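PDB 4H1X: phosphate-binding protein PstS 2 from Streptococcus pneumoniae, which probably binds phosphate outside the cell membrane and delivers it, as the solute-binding component, to the PstSACB ABC transporter for import. Local coordinates for residues G21-F26 / D42-T47; A60-A65 / T77-A82; L102-N107 / S163-S168; T147-Q152 / E175-E180; L250-V253 / K257-T260. All blocks are in the same frame, centred on the assembly; numbering follows the deposited sequence.

Interaction 1. Residues G21-F26 / D42-T47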
# COMPACT_ATOMS: atom_id res chain seq x y z
N GLY A 21 -1.16 -8.04 2.40
CA GLY A 21 -0.26 -7.15 1.67
C GLY A 21 0.34 -6.06 2.56
O GLY A 21 1.52 -5.73 2.43
N THR A 22 -0.46 -5.54 3.52
CA THR A 22 0.01 -4.52 4.46
C THR A 22 1.08 -5.12 5.37
O THR A 22 2.09 -4.45 5.63
CB THR A 22 -1.17 -3.93 5.25
OG1 THR A 22 -2.08 -3.33 4.31
CG2 THR A 22 -0.73 -2.89 6.26
N ARG A 23 0.89 -6.39 5.79
CA ARG A 23 1.91 -7.08 6.60
C ARG A 23 3.22 -7.22 5.80
O ARG A 23 4.29 -6.97 6.33
CB ARG A 23 1.41 -8.46 7.05
CG ARG A 23 2.50 -9.25 7.80
CD ARG A 23 1.91 -10.47 8.45
NE ARG A 23 2.94 -11.34 9.04
CZ ARG A 23 2.69 -12.34 9.87
NH1 ARG A 23 1.44 -12.63 10.22
NH2 ARG A 23 3.68 -13.07 10.36
N GLY A 24 3.09 -7.63 4.55
CA GLY A 24 4.24 -7.80 3.66
C GLY A 24 5.03 -6.52 3.53
O GLY A 24 6.25 -6.53 3.68
N ALA A 25 4.33 -5.41 3.30
CA ALA A 25 4.96 -4.09 3.16
C ALA A 25 5.63 -3.66 4.47
O ALA A 25 6.81 -3.29 4.47
CB ALA A 25 3.93 -3.08 2.75
N PHE A 26 4.87 -3.71 5.58
CA PHE A 26 5.38 -3.32 6.89
C PHE A 26 6.65 -4.08 7.26
O PHE A 26 7.64 -3.46 7.62
CB PHE A 26 4.30 -3.53 7.98
CG PHE A 26 4.80 -3.12 9.35
CD1 PHE A 26 4.82 -1.78 9.73
CD2 PHE A 26 5.27 -4.07 10.26
CE1 PHE A 26 5.27 -1.40 11.01
CE2 PHE A 26 5.75 -3.69 11.52
CZ PHE A 26 5.77 -2.35 11.88
N ASP A 42 10.20 -14.14 8.10
CA ASP A 42 9.39 -13.08 8.74
C ASP A 42 9.66 -13.16 10.23
O ASP A 42 9.20 -14.09 10.90
CB ASP A 42 7.89 -13.24 8.42
CG ASP A 42 6.99 -12.13 8.94
OD1 ASP A 42 7.44 -11.35 9.81
OD2 ASP A 42 5.81 -12.06 8.50
N ASN A 43 10.40 -12.17 10.77
CA ASN A 43 10.76 -12.19 12.19
C ASN A 43 9.70 -11.54 13.11
O ASN A 43 10.02 -11.21 14.26
CB ASN A 43 12.13 -11.55 12.40
CG ASN A 43 13.24 -12.37 11.80
OD1 ASN A 43 13.87 -11.97 10.82
ND2 ASN A 43 13.45 -13.56 12.33
N THR A 44 8.44 -11.40 12.64
CA THR A 44 7.34 -10.86 13.46
C THR A 44 7.30 -11.62 14.78
O THR A 44 7.32 -12.85 14.78
CB THR A 44 5.98 -10.97 12.73
OG1 THR A 44 5.97 -10.13 11.57
CG2 THR A 44 4.81 -10.61 13.64
N ALA A 45 7.24 -10.88 15.91
CA ALA A 45 7.19 -11.47 17.25
C ALA A 45 6.27 -12.70 17.29
O ALA A 45 5.13 -12.63 16.81
CB ALA A 45 6.72 -10.44 18.25
N LYS A 46 6.79 -13.82 17.83
CA LYS A 46 6.01 -15.06 17.94
C LYS A 46 4.86 -14.90 18.97
O LYS A 46 3.95 -15.72 18.96
CB LYS A 46 6.91 -16.25 18.31
CG LYS A 46 7.96 -16.62 17.24
CD LYS A 46 7.41 -17.52 16.14
CE LYS A 46 8.40 -17.78 15.03
NZ LYS A 46 9.46 -18.74 15.44
N THR A 47 4.90 -13.85 19.82
CA THR A 47 3.84 -13.59 20.80
C THR A 47 2.70 -12.77 20.19
O THR A 47 1.63 -12.66 20.81
CB THR A 47 4.39 -12.84 22.02
OG1 THR A 47 4.93 -11.58 21.60
CG2 THR A 47 5.42 -13.64 22.80
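Arg23, on the first turn of helix 21-30, reaches across to Asp42 and Thr44, where the chain leaves strand 40-42. Just before it on the helix, Gly21 and Thr22 face a different partner: the Thr22 hydroxyl OG1 is hydrogen-bonded to a bound citrate, probably acquired from the crystallisation liquor, consistent with this helix start lining the cleft expected in a periplasmic binding protein. Arg23 itself points toward the loop. Its CG lies anti to the backbone N (chi1 175°) and the chain stays extended as far as NE, which carries the guanidinium well clear of the helix. It grips the carboxylate side-on, and NE and NH2 of Arg23 converge on a single oxygen, each 3.0 Å from Asp42 OD2. The two flat groups stand 81° apart. OD2 lies close to the guanidinium plane, while NE meets it on the syn side and NH2 comes from above the carboxylate plane. Both bonds are bent. The remaining nitrogen, NH1, turns to the backbone carbonyl of Arg16, at the end of strand 12-16, which further fixes the rotation of the group. Thr44 N donates to Asp42 OD1 at 3.0 Å, closing an Asx turn, and Thr44 OG1 donates to Asp42 OD1 from the same face at 2.6 Å. This turn brings Thr44 CG2 over one face of the guanidinium, with Thr44 CB 3.9 Å from Arg23 NH2. Further along the helix, Phe26 directs its ring into the interior, against Tyr70 and Phe254.

Interaction 2. Residues A60-A65 / T77-A82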
# COMPACT_ATOMS: atom_id res chain seq x y z
N ALA A 60 -8.78 -3.83 18.05
CA ALA A 60 -7.85 -4.42 19.00
C ALA A 60 -7.01 -3.34 19.70
O ALA A 60 -6.78 -3.43 20.91
CB ALA A 60 -6.94 -5.41 18.30
N VAL A 61 -6.53 -2.33 18.94
CA VAL A 61 -5.70 -1.26 19.54
C VAL A 61 -6.57 -0.35 20.44
O VAL A 61 -6.20 -0.07 21.58
CB VAL A 61 -4.95 -0.45 18.46
CG1 VAL A 61 -4.28 0.78 19.07
CG2 VAL A 61 -3.92 -1.34 17.74
N GLN A 62 -7.76 0.05 19.95
CA GLN A 62 -8.69 0.85 20.77
C GLN A 62 -9.11 0.07 22.04
O GLN A 62 -9.34 0.68 23.08
CB GLN A 62 -9.94 1.26 19.97
CG GLN A 62 -10.81 2.29 20.70
CD GLN A 62 -12.11 2.63 20.01
OE1 GLN A 62 -12.45 2.11 18.94
NE2 GLN A 62 -12.86 3.54 20.61
N GLY A 63 -9.24 -1.25 21.93
CA GLY A 63 -9.72 -2.11 23.01
C GLY A 63 -8.72 -2.54 24.07
O GLY A 63 -9.10 -3.13 25.09
N ASN A 64 -7.43 -2.27 23.83
CA ASN A 64 -6.39 -2.70 24.76
C ASN A 64 -5.35 -1.59 24.93
O ASN A 64 -4.67 -1.24 23.96
CB ASN A 64 -5.77 -4.01 24.24
CG ASN A 64 -6.80 -5.13 24.12
OD1 ASN A 64 -7.17 -5.79 25.12
ND2 ASN A 64 -7.41 -5.27 22.93
N ALA A 65 -5.21 -1.06 26.17
CA ALA A 65 -4.28 0.04 26.48
C ALA A 65 -2.82 -0.23 26.08
O ALA A 65 -2.10 0.73 25.78
CB ALA A 65 -4.33 0.37 27.97
N THR A 77 -8.16 6.86 12.42
CA THR A 77 -9.28 7.56 13.06
C THR A 77 -8.84 8.08 14.42
O THR A 77 -7.81 7.65 14.94
CB THR A 77 -10.53 6.66 13.24
OG1 THR A 77 -10.32 5.74 14.31
CG2 THR A 77 -10.98 5.97 11.97
N LYS A 78 -9.69 8.94 15.04
CA LYS A 78 -9.48 9.51 16.38
C LYS A 78 -9.55 8.43 17.51
O LYS A 78 -9.21 8.75 18.64
CB LYS A 78 -10.52 10.61 16.66
CG LYS A 78 -11.96 10.08 16.71
CD LYS A 78 -12.99 11.12 17.11
CE LYS A 78 -14.39 10.65 16.78
NZ LYS A 78 -14.83 9.51 17.63
N SER A 79 -10.01 7.19 17.19
CA SER A 79 -10.17 6.11 18.18
C SER A 79 -8.82 5.49 18.57
O SER A 79 -8.74 4.72 19.54
CB SER A 79 -11.10 5.04 17.63
OG SER A 79 -12.41 5.57 17.46
N VAL A 80 -7.76 5.80 17.82
CA VAL A 80 -6.41 5.33 18.10
C VAL A 80 -5.44 6.51 17.90
O VAL A 80 -5.83 7.54 17.32
CB VAL A 80 -5.99 4.09 17.25
CG1 VAL A 80 -6.87 2.86 17.51
CG2 VAL A 80 -5.94 4.43 15.77
N LYS A 81 -4.18 6.34 18.30
CA LYS A 81 -3.18 7.39 18.15
C LYS A 81 -2.02 6.92 17.24
O LYS A 81 -1.41 5.90 17.54
CB LYS A 81 -2.65 7.81 19.51
CG LYS A 81 -1.58 8.90 19.43
CD LYS A 81 -1.26 9.52 20.77
CE LYS A 81 -0.31 8.72 21.59
NZ LYS A 81 0.13 9.48 22.80
N ALA A 82 -1.71 7.66 16.18
CA ALA A 82 -0.58 7.31 15.31
C ALA A 82 0.72 7.81 15.96
O ALA A 82 0.81 8.98 16.39
CB ALA A 82 -0.74 7.90 13.91
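This is a van der Waals contact without a hydrogen bond across it, in which the C-terminal turn of helix 54-63 packs on the type I turn Thr77-Val80 that leads into strand 81-85. Val61 and Val80 form its buried half. Their side chains cross at about a right angle, and Val61 CG1 meets Val80 CG1 at 3.7 Å. Val61 places that methyl anti to its own backbone nitrogen (chi1 171°), whereas Val80 presents CG1, the branch anti to its carbonyl carbon. The same Val80 CG1 also rests against the helix backbone, 3.8 Å from Gln62 N. Both valines touch Val235 of strand 223-236, so the pair belongs to the apolar layer between the helix and the central sheet of this lobe, as in the alpha/beta lobes of periplasmic binding proteins. Toward solvent, Gln62 runs alongside Ser79. Its aliphatic part does the nearest touching, with Gln62 CG 3.4 Å from Ser79 O, and its extended chain then lays the amide against the serine, with Gln62 OE1 3.5 Å from Ser79 CB. The turn that offers Ser79 is braced from within: Ser79 N donates to Thr77 OG1 at 3.2 Å, an ST turn, while the Val80 N to Thr77 O bond of the beta turn is weak at 3.4 Å.

Interaction 3. Residues L102-N107 / S163-S168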
# COMPACT_ATOMS: atom_id res chain seq x y z
N LEU A 102 7.51 5.02 6.42
CA LEU A 102 6.63 3.85 6.25
C LEU A 102 5.62 4.13 5.17
O LEU A 102 4.50 4.58 5.43
CB LEU A 102 5.92 3.46 7.55
CG LEU A 102 6.79 3.22 8.76
CD1 LEU A 102 5.93 3.14 9.99
CD2 LEU A 102 7.61 1.95 8.61
N GLN A 103 6.05 3.93 3.93
CA GLN A 103 5.20 4.17 2.77
C GLN A 103 5.71 3.34 1.62
O GLN A 103 6.88 2.91 1.59
CB GLN A 103 5.21 5.66 2.38
CG GLN A 103 6.61 6.19 1.99
CD GLN A 103 6.54 7.53 1.32
OE1 GLN A 103 6.16 7.65 0.14
NE2 GLN A 103 6.88 8.57 2.06
N ARG A 104 4.82 3.11 0.67
CA ARG A 104 5.16 2.36 -0.53
C ARG A 104 4.35 2.91 -1.69
O ARG A 104 3.22 3.37 -1.50
CB ARG A 104 4.89 0.86 -0.34
CG ARG A 104 3.46 0.56 0.09
CD ARG A 104 3.11 -0.89 0.02
NE ARG A 104 1.76 -1.12 0.54
CZ ARG A 104 1.11 -2.26 0.44
NH1 ARG A 104 1.67 -3.31 -0.16
NH2 ARG A 104 -0.13 -2.37 0.91
N PRO A 105 4.91 2.81 -2.90
CA PRO A 105 4.14 3.26 -4.07
C PRO A 105 3.19 2.18 -4.56
O PRO A 105 3.48 0.97 -4.41
CB PRO A 105 5.23 3.54 -5.10
CG PRO A 105 6.31 2.51 -4.79
CD PRO A 105 6.25 2.31 -3.29
N PHE A 106 2.08 2.60 -5.17
CA PHE A 106 1.22 1.72 -5.94
C PHE A 106 1.51 2.05 -7.39
O PHE A 106 1.11 3.11 -7.89
CB PHE A 106 -0.26 1.88 -5.61
CG PHE A 106 -0.77 1.28 -4.32
CD1 PHE A 106 0.10 0.65 -3.43
CD2 PHE A 106 -2.13 1.26 -4.04
CE1 PHE A 106 -0.38 0.04 -2.26
CE2 PHE A 106 -2.61 0.65 -2.87
CZ PHE A 106 -1.73 0.07 -1.98
N ASN A 107 2.37 1.23 -7.99
CA ASN A 107 2.78 1.40 -9.37
C ASN A 107 1.92 0.58 -10.32
O ASN A 107 1.56 -0.56 -10.02
CB ASN A 107 4.24 0.96 -9.55
CG ASN A 107 5.23 1.94 -8.99
OD1 ASN A 107 5.10 3.15 -9.17
ND2 ASN A 107 6.22 1.45 -8.29
N SER A 163 -0.27 -7.07 -8.01
CA SER A 163 -0.31 -6.95 -6.54
C SER A 163 -1.72 -6.90 -5.97
O SER A 163 -2.55 -6.10 -6.41
CB SER A 163 0.44 -5.69 -6.11
OG SER A 163 0.32 -5.53 -4.71
N THR A 164 -1.97 -7.73 -4.93
CA THR A 164 -3.27 -7.77 -4.26
C THR A 164 -3.53 -6.42 -3.58
O THR A 164 -4.68 -5.99 -3.45
CB THR A 164 -3.31 -8.90 -3.22
OG1 THR A 164 -2.30 -8.68 -2.22
CG2 THR A 164 -3.15 -10.29 -3.84
N SER A 165 -2.45 -5.75 -3.13
CA SER A 165 -2.58 -4.46 -2.43
C SER A 165 -3.15 -3.36 -3.32
O SER A 165 -3.82 -2.45 -2.81
CB SER A 165 -1.22 -4.00 -1.90
OG SER A 165 -0.76 -4.90 -0.90
N VAL A 166 -2.90 -3.43 -4.63
CA VAL A 166 -3.38 -2.39 -5.55
C VAL A 166 -4.77 -2.73 -6.11
O VAL A 166 -5.43 -1.84 -6.65
CB VAL A 166 -2.36 -2.18 -6.71
CG1 VAL A 166 -2.71 -0.94 -7.55
CG2 VAL A 166 -0.94 -2.10 -6.17
N SER A 167 -5.21 -4.00 -5.98
CA SER A 167 -6.47 -4.50 -6.56
C SER A 167 -7.71 -3.68 -6.19
O SER A 167 -8.49 -3.36 -7.09
CB SER A 167 -6.69 -5.95 -6.16
OG SER A 167 -5.66 -6.74 -6.70
N SER A 168 -7.91 -3.36 -4.89
CA SER A 168 -9.10 -2.63 -4.46
C SER A 168 -9.17 -1.27 -5.14
O SER A 168 -10.21 -0.93 -5.70
CB SER A 168 -9.16 -2.47 -2.95
OG SER A 168 -10.40 -1.87 -2.62
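Phe106 lays one face of its ring against Val166, whose CG2 stands 4.1 Å from the ring centroid, a CH-pi contact displaced toward the CG side, with Phe106 CG 3.9 Å from Val166 CG2. The far end of the ring reaches the helix backbone, where Phe106 CE2 lies 3.3 Å from Ser165 O. Strand 103-107 and helix 164-168 run at 67° to each other, their axes 9.0 Å apart, near the centre of the chain, where the ligand cleft between the two lobes of a periplasmic binding protein is expected. Arg104 reaches toward it. Its CG sits between the backbone N and the carbonyl carbon (chi1 55°), beyond which the chain is extended and slides past the edge of Phe106, so that Phe106 CE1 comes over one face of the guanidinium. At the tip, Arg104 NH1 donates to Ser165 OG at 3.0 Å through a bent bond of 139°, with the hydroxyl tilted out of the guanidinium plane. On its other flank Arg104 NE forms a salt bridge with Asp230, which would limit the rotation of the head group and partly offset its charge. A bound citrate, hydrogen-bonded to Thr164 OG1 and weakly to Ser165 OG, occupies the adjacent pocket, consistent with an anion site at the start of helix 164-180.

Interaction 4. Residues T147-Q152 / E175-E180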
# COMPACT_ATOMS: atom_id res chain seq x y z
N THR A 147 -4.52 16.52 -15.86
CA THR A 147 -5.06 16.64 -17.22
C THR A 147 -6.58 16.39 -17.22
O THR A 147 -7.13 15.89 -16.22
CB THR A 147 -4.35 15.68 -18.21
OG1 THR A 147 -4.71 14.32 -17.95
CG2 THR A 147 -2.83 15.87 -18.23
N GLU A 148 -7.26 16.79 -18.30
CA GLU A 148 -8.69 16.59 -18.44
C GLU A 148 -8.91 15.31 -19.23
O GLU A 148 -8.10 14.97 -20.11
CB GLU A 148 -9.35 17.82 -19.12
CG GLU A 148 -10.88 17.79 -19.17
CD GLU A 148 -11.63 17.59 -17.86
OE1 GLU A 148 -11.22 18.18 -16.83
OE2 GLU A 148 -12.65 16.86 -17.87
N TYR A 149 -9.97 14.57 -18.87
CA TYR A 149 -10.40 13.35 -19.56
C TYR A 149 -11.80 13.54 -20.16
O TYR A 149 -12.72 13.94 -19.44
CB TYR A 149 -10.42 12.12 -18.62
CG TYR A 149 -10.87 10.84 -19.31
CD1 TYR A 149 -9.96 10.07 -20.03
CD2 TYR A 149 -12.20 10.43 -19.28
CE1 TYR A 149 -10.36 8.92 -20.71
CE2 TYR A 149 -12.62 9.30 -19.97
CZ TYR A 149 -11.70 8.54 -20.69
OH TYR A 149 -12.12 7.42 -21.36
N THR A 150 -11.98 13.16 -21.43
CA THR A 150 -13.28 13.12 -22.12
C THR A 150 -13.43 11.71 -22.71
O THR A 150 -12.53 11.23 -23.41
CB THR A 150 -13.42 14.25 -23.17
OG1 THR A 150 -13.42 15.51 -22.49
CG2 THR A 150 -14.70 14.12 -24.02
N SER A 151 -14.56 11.03 -22.42
CA SER A 151 -14.76 9.66 -22.92
C SER A 151 -14.83 9.58 -24.45
O SER A 151 -15.41 10.44 -25.10
CB SER A 151 -16.02 9.04 -22.33
OG SER A 151 -16.17 7.71 -22.80
N GLN A 152 -14.22 8.51 -25.01
CA GLN A 152 -14.22 8.22 -26.45
C GLN A 152 -15.29 7.14 -26.72
O GLN A 152 -15.51 6.75 -27.87
CB GLN A 152 -12.83 7.75 -26.95
CG GLN A 152 -11.63 8.49 -26.33
CD GLN A 152 -10.33 8.36 -27.09
OE1 GLN A 152 -9.95 7.29 -27.58
NE2 GLN A 152 -9.57 9.45 -27.14
N GLU A 175 -14.28 1.03 -12.09
CA GLU A 175 -15.71 1.40 -11.96
C GLU A 175 -15.96 2.77 -12.55
O GLU A 175 -16.93 2.96 -13.30
CB GLU A 175 -16.13 1.43 -10.47
CG GLU A 175 -16.21 0.10 -9.76
CD GLU A 175 -16.53 0.27 -8.29
OE1 GLU A 175 -16.47 1.42 -7.78
OE2 GLU A 175 -16.85 -0.74 -7.63
N ALA A 176 -15.11 3.76 -12.16
CA ALA A 176 -15.28 5.15 -12.63
C ALA A 176 -15.06 5.23 -14.14
O ALA A 176 -15.81 5.93 -14.81
CB ALA A 176 -14.32 6.08 -11.88
N TYR A 177 -14.09 4.47 -14.67
CA TYR A 177 -13.81 4.46 -16.10
C TYR A 177 -14.98 3.85 -16.90
O TYR A 177 -15.34 4.40 -17.94
CB TYR A 177 -12.52 3.69 -16.40
CG TYR A 177 -12.13 3.69 -17.87
CD1 TYR A 177 -11.49 4.79 -18.44
CD2 TYR A 177 -12.34 2.57 -18.67
CE1 TYR A 177 -11.05 4.76 -19.76
CE2 TYR A 177 -11.94 2.55 -20.00
CZ TYR A 177 -11.28 3.64 -20.54
OH TYR A 177 -10.89 3.63 -21.85
N LYS A 178 -15.55 2.73 -16.41
CA LYS A 178 -16.65 2.01 -17.08
C LYS A 178 -17.94 2.82 -17.05
O LYS A 178 -18.75 2.68 -17.96
CB LYS A 178 -16.83 0.61 -16.49
CG LYS A 178 -15.64 -0.30 -16.88
CD LYS A 178 -15.86 -1.76 -16.57
CE LYS A 178 -15.76 -2.09 -15.11
NZ LYS A 178 -16.42 -3.39 -14.81
N LYS A 179 -18.09 3.74 -16.10
CA LYS A 179 -19.24 4.65 -16.05
C LYS A 179 -19.19 5.54 -17.32
O LYS A 179 -20.22 5.79 -17.93
CB LYS A 179 -19.20 5.48 -14.75
CG LYS A 179 -20.48 6.29 -14.54
CD LYS A 179 -20.33 7.31 -13.43
CE LYS A 179 -21.63 8.03 -13.17
NZ LYS A 179 -21.55 8.90 -11.97
N GLU A 180 -17.96 5.94 -17.71
CA GLU A 180 -17.71 6.78 -18.88
C GLU A 180 -17.62 5.96 -20.17
O GLU A 180 -17.86 6.49 -21.24
CB GLU A 180 -16.40 7.59 -18.70
CG GLU A 180 -16.44 8.64 -17.59
CD GLU A 180 -17.21 9.92 -17.85
OE1 GLU A 180 -17.64 10.16 -19.00
OE2 GLU A 180 -17.36 10.71 -16.88
O HOH W 1 -16.60 12.00 -20.67
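The loop 147-152 runs past the C-terminal end of helix 164-180, coming closest where Ser151 and Glu180 have their CA atoms 5.8 Å apart. This joins the linker that follows helix 128-136 to the beta-alpha-beta unit of the second lobe, in which helix 164-180 connects the parallel strands 155-162 and 183-190. Ser151 OG lies 2.6 Å from Glu180 O; its proton may go there or to Asn181 OD1, and His153 N donates to the same hydroxyl oxygen. OG stands anti to the Ser151 nitrogen (chi1 -178°), which turns it to the helix. Deeper in, Tyr149 and Tyr177 cross at about a right angle. The hydroxyl end of the first leans on the ring of the second, with Tyr149 OH 3.3 Å from Tyr177 CE1 and Tyr149 CZ 3.9 Å from Tyr177 CE1. Both phenols are hydrogen-bonded to the carboxylate of Asp120 on helix 116-126, so one carboxylate binds the pair together. Glu180 CB approaches the edge of the Tyr149 ring, 4.3 Å from Tyr149 CE2. In one of its two conformers the glutamate side chain, bent at chi2 (-75°), folds its carboxylate back toward the loop, where a water bridges the segments, donating to Glu180 OE1 at 2.7 Å and accepting from Ser151 N at 2.9 Å.

Interaction 5. Residues L250-V253 / K257-T260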
# COMPACT_ATOMS: atom_id res chain seq x y z
N LEU A 250 10.96 0.55 16.43
CA LEU A 250 9.82 -0.02 15.72
C LEU A 250 10.06 -1.48 15.36
O LEU A 250 9.22 -2.33 15.65
CB LEU A 250 9.49 0.80 14.44
CG LEU A 250 8.19 0.41 13.72
CD1 LEU A 250 6.97 0.47 14.67
CD2 LEU A 250 7.97 1.28 12.50
N ALA A 251 11.22 -1.76 14.74
CA ALA A 251 11.56 -3.13 14.37
C ALA A 251 11.74 -4.01 15.62
O ALA A 251 11.26 -5.14 15.63
CB ALA A 251 12.81 -3.15 13.51
N ASP A 252 12.35 -3.45 16.70
CA ASP A 252 12.53 -4.14 17.99
C ASP A 252 11.18 -4.55 18.60
O ASP A 252 11.04 -5.68 19.09
CB ASP A 252 13.29 -3.26 18.98
CG ASP A 252 14.79 -3.20 18.78
OD1 ASP A 252 15.29 -3.83 17.81
OD2 ASP A 252 15.47 -2.51 19.59
N VAL A 253 10.19 -3.65 18.55
CA VAL A 253 8.86 -3.92 19.10
C VAL A 253 8.16 -5.03 18.27
O VAL A 253 7.69 -6.02 18.86
CB VAL A 253 8.01 -2.62 19.20
CG1 VAL A 253 6.55 -2.94 19.52
CG2 VAL A 253 8.58 -1.67 20.27
N LYS A 257 11.65 -7.95 20.46
CA LYS A 257 12.91 -7.73 21.18
C LYS A 257 12.76 -6.73 22.33
O LYS A 257 13.49 -6.80 23.32
CB LYS A 257 13.99 -7.24 20.21
CG LYS A 257 14.49 -8.31 19.25
CD LYS A 257 15.41 -7.70 18.19
CE LYS A 257 15.62 -8.64 17.02
NZ LYS A 257 16.60 -8.09 16.05
N LEU A 258 11.86 -5.77 22.16
CA LEU A 258 11.53 -4.72 23.12
C LEU A 258 10.09 -4.99 23.51
O LEU A 258 9.20 -4.88 22.66
CB LEU A 258 11.74 -3.37 22.40
CG LEU A 258 11.79 -2.11 23.23
CD1 LEU A 258 12.45 -0.99 22.43
CD2 LEU A 258 10.39 -1.67 23.66
N THR A 259 9.86 -5.40 24.77
CA THR A 259 8.54 -5.91 25.18
C THR A 259 7.80 -5.11 26.25
O THR A 259 6.71 -5.53 26.65
CB THR A 259 8.71 -7.35 25.69
OG1 THR A 259 9.55 -7.33 26.84
CG2 THR A 259 9.30 -8.29 24.63
N THR A 260 8.39 -4.03 26.77
CA THR A 260 7.70 -3.24 27.80
C THR A 260 7.65 -1.79 27.38
O THR A 260 8.59 -1.29 26.78
CB THR A 260 8.34 -3.41 29.17
OG1 THR A 260 9.74 -3.19 29.05
CG2 THR A 260 8.07 -4.79 29.77
O HOH W 2 7.43 -6.50 21.48
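Backbone hydrogen bonding comes first in this contact, with Asp252 O receiving two amides of segment 257-260, which turns back along the C-terminal end of helix 247-254. Lys257 N donates at 2.7 Å to Asp252 O, lying in the carbonyl plane, and Leu258 N donates to Asp252 O at 3.2 Å from above that plane, with a straighter N-H...O angle of 158°. One carbonyl near the end of the helix is thus held by successive residues, which ties the following loop to the last turn. A water adds a second link: it donates to Val253 O at 2.7 Å and to Leu258 O at 2.7 Å. Among the apolar contacts, Val253 CG2 meets Leu258 CD2 at 3.8 Å. Leu258 CB also packs on Asp252 CB at 3.8 Å, while the leucine touches Ile11 and Ile264, joining the helix end to both termini of the modelled chain. The charged groups are less intimate. Lys257 crosses Asp252 at about a right angle, its CD 3.9 Å from Asp252 OD1, and its ammonium NZ remains 4.8 Å from that oxygen. The attraction there is probably modest, and the loop is fastened by backbone bonds and apolar contacts, with little direct charge pairing.

Interaction 3 is the buried one, its centre about 4 Å from the centre of the chain, and joins segments far apart in sequence; interaction 1 is a surface contact, and interactions 2, 4 and 5 are partly buried. Interactions 3 and 4 share helix 164-180, using its start near the cleft and its far end. Interaction 1 touches interaction 3 where Gly21 CA lies 3.5 Å from Ser165 OG, and interaction 5 through Phe26 and Leu250. Across interaction 1 an arginine grips a carboxylate side-on; across interaction 3 one meets a hydroxyl, its carboxylate partner lying elsewhere. Interaction 2 relies on apolar packing, whereas interactions 4 and 5 engage carbonyls near helix ends and include bridging waters.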